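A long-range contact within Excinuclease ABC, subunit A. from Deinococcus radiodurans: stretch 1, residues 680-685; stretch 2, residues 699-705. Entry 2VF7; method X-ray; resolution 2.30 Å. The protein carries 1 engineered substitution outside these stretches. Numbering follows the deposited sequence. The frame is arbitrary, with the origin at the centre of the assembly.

Stretch 1 680-685: EYRGKN
Stretch 2, residues 699-705: DFFADES

Residues 680-685 contain a type I' turn from Tyr681 to Lys684, closed by a hydrogen bond from Lys684 N to Tyr681 O (3.2 Å) and a weak one from Tyr681 N to Lys684 O (3.1 Å). Arg682 (phi/psi 52/49) and Gly683 (70/14) occupy its corners; positive phi favours glycine at the latter. Opposite lies the end of a helix, with Asp699 and Phe700 still helical, Phe701 (-107/18) departing, and a type I turn running from Phe701 to Glu704, where Glu704 N bonds Phe701 O at 3.0 Å. The backbones stay apart, the nearest CA atoms, of Arg682 and Phe700, being 9.2 Å from each other, and every close contact across the gap involves at least one side chain, in places meeting a backbone carbonyl.

Phe700 (chi1 t, chi2 -108°) directs its ring between Arg682 and Lys684. Arg682, with chi1 m, chi2 t, chi3 m and chi4 150°, folds its guanidinium flat over one face: the planes lie at 9° and Arg682 CZ sits 4.1 Å from the centroid of the Phe700 ring, a cation-pi arrangement. The same pose lets Arg682 NH1 and NH2 donate hydrogen bonds to Phe700 O, at 2.9 and 2.6 Å, satisfying a carbonyl near the helix end. Over the opposite face, Lys684 (m, t, t, m) places CE 4.0 Å from the Phe700 ring centroid in a CH-pi contact. The ring edge meets the turn backbone, with Phe700 CZ 3.8 Å from Tyr681 O.

Tyr681 (chi1 t, chi2 72°) lays CE2 3.9 Å from Phe700 CE1 and 4.1 Å from Phe701 CE2; Phe701 (chi1 m, chi2 115°) points CA-to-CB sideways, but its end comes nearer. Tyr681 OH accepts a hydrogen bond from Arg682 NH2 (3.1 Å) and gives a weak one to Glu704 OE2 (3.0 Å). Glu704, with chi1 off-rotamer at -10°, chi2 m and chi3 131°, completes the polar cluster through a salt bridge from OE1 to Arg682 NH2 (3.0 Å), its carboxylate thus meeting both the phenol and the guanidinium.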

# COMPACT_ATOMS: atom_id res chain seq x y z
N GLU A 680 -24.27 -15.54 -35.01
CA GLU A 680 -23.04 -15.66 -35.80
C GLU A 680 -23.17 -15.20 -37.26
O GLU A 680 -24.07 -15.64 -38.00
CB GLU A 680 -22.52 -17.09 -35.77
CG GLU A 680 -22.16 -17.62 -34.41
CD GLU A 680 -21.91 -19.13 -34.45
OE1 GLU A 680 -22.32 -19.78 -35.42
OE2 GLU A 680 -21.29 -19.67 -33.51
N TYR A 681 -22.27 -14.32 -37.65
CA TYR A 681 -22.04 -13.94 -39.06
C TYR A 681 -20.87 -14.78 -39.58
O TYR A 681 -19.73 -14.63 -39.11
CB TYR A 681 -21.71 -12.45 -39.17
CG TYR A 681 -21.15 -12.01 -40.52
CD1 TYR A 681 -21.96 -11.96 -41.67
CD2 TYR A 681 -19.82 -11.64 -40.65
CE1 TYR A 681 -21.44 -11.56 -42.90
CE2 TYR A 681 -19.30 -11.24 -41.87
CZ TYR A 681 -20.12 -11.20 -42.98
OH TYR A 681 -19.57 -10.80 -44.17
N ARG A 682 -21.18 -15.66 -40.53
CA ARG A 682 -20.22 -16.57 -41.16
C ARG A 682 -19.41 -17.38 -40.16
O ARG A 682 -18.18 -17.45 -40.26
CB ARG A 682 -19.30 -15.82 -42.12
CG ARG A 682 -19.88 -15.55 -43.51
CD ARG A 682 -18.73 -15.25 -44.46
NE ARG A 682 -18.30 -13.86 -44.38
CZ ARG A 682 -17.06 -13.43 -44.61
NH1 ARG A 682 -16.09 -14.29 -44.91
NH2 ARG A 682 -16.79 -12.13 -44.54
N GLY A 683 -20.12 -18.01 -39.21
CA GLY A 683 -19.50 -18.88 -38.20
C GLY A 683 -18.63 -18.21 -37.14
O GLY A 683 -17.88 -18.90 -36.44
N LYS A 684 -18.74 -16.88 -37.03
CA LYS A 684 -18.07 -16.10 -35.99
C LYS A 684 -19.06 -15.26 -35.16
O LYS A 684 -19.91 -14.58 -35.73
CB LYS A 684 -17.07 -15.13 -36.64
CG LYS A 684 -15.88 -15.80 -37.29
CD LYS A 684 -14.64 -14.91 -37.25
CE LYS A 684 -13.46 -15.58 -37.98
NZ LYS A 684 -13.33 -17.03 -37.63
N ASN A 685 -18.96 -15.28 -33.83
CA ASN A 685 -19.79 -14.36 -33.03
C ASN A 685 -19.14 -12.98 -33.03
O ASN A 685 -18.13 -12.81 -33.69
CB ASN A 685 -20.16 -14.88 -31.62
CG ASN A 685 -18.95 -15.23 -30.74
OD1 ASN A 685 -17.95 -14.52 -30.73
ND2 ASN A 685 -19.05 -16.32 -29.99
N ASP A 699 -8.08 -11.41 -44.11
CA ASP A 699 -8.63 -12.59 -44.75
C ASP A 699 -10.16 -12.62 -44.73
O ASP A 699 -10.79 -12.75 -45.76
CB ASP A 699 -8.13 -13.84 -44.03
CG ASP A 699 -6.71 -14.20 -44.37
OD1 ASP A 699 -6.52 -15.26 -44.98
OD2 ASP A 699 -5.78 -13.42 -44.03
N PHE A 700 -10.73 -12.51 -43.54
CA PHE A 700 -12.15 -12.75 -43.30
C PHE A 700 -13.08 -11.74 -44.00
O PHE A 700 -14.18 -12.09 -44.45
CB PHE A 700 -12.39 -12.82 -41.78
CG PHE A 700 -13.77 -13.27 -41.40
CD1 PHE A 700 -14.69 -12.35 -40.86
CD2 PHE A 700 -14.17 -14.59 -41.56
CE1 PHE A 700 -15.98 -12.75 -40.50
CE2 PHE A 700 -15.44 -14.99 -41.19
CZ PHE A 700 -16.35 -14.07 -40.67
N PHE A 701 -12.62 -10.49 -44.11
CA PHE A 701 -13.41 -9.39 -44.67
C PHE A 701 -12.97 -8.95 -46.05
O PHE A 701 -13.31 -7.85 -46.47
CB PHE A 701 -13.33 -8.17 -43.77
CG PHE A 701 -14.08 -8.31 -42.49
CD1 PHE A 701 -13.40 -8.31 -41.27
CD2 PHE A 701 -15.46 -8.46 -42.49
CE1 PHE A 701 -14.10 -8.44 -40.07
CE2 PHE A 701 -16.17 -8.60 -41.31
CZ PHE A 701 -15.49 -8.58 -40.09
N ALA A 702 -12.20 -9.80 -46.73
CA ALA A 702 -11.69 -9.55 -48.08
C ALA A 702 -12.71 -8.95 -49.05
O ALA A 702 -12.36 -8.11 -49.87
CB ALA A 702 -11.13 -10.83 -48.65
N ASP A 703 -13.96 -9.39 -48.96
CA ASP A 703 -14.99 -8.97 -49.90
C ASP A 703 -15.98 -7.93 -49.35
O ASP A 703 -16.99 -7.62 -50.00
CB ASP A 703 -15.73 -10.20 -50.46
CG ASP A 703 -14.92 -10.91 -51.54
OD1 ASP A 703 -14.89 -12.17 -51.54
OD2 ASP A 703 -14.33 -10.21 -52.40
N GLU A 704 -15.69 -7.41 -48.16
CA GLU A 704 -16.45 -6.28 -47.58
C GLU A 704 -15.56 -5.07 -47.71
O GLU A 704 -14.64 -4.87 -46.91
CB GLU A 704 -16.80 -6.50 -46.12
CG GLU A 704 -16.53 -7.90 -45.61
CD GLU A 704 -17.50 -8.90 -46.14
OE1 GLU A 704 -17.05 -9.96 -46.63
OE2 GLU A 704 -18.70 -8.63 -46.10
N SER A 705 -15.85 -4.27 -48.72
CA SER A 705 -14.92 -3.30 -49.28
C SER A 705 -14.36 -2.26 -48.29
O SER A 705 -13.15 -2.07 -48.19
CB SER A 705 -15.60 -2.64 -50.47
OG SER A 705 -14.75 -1.72 -51.11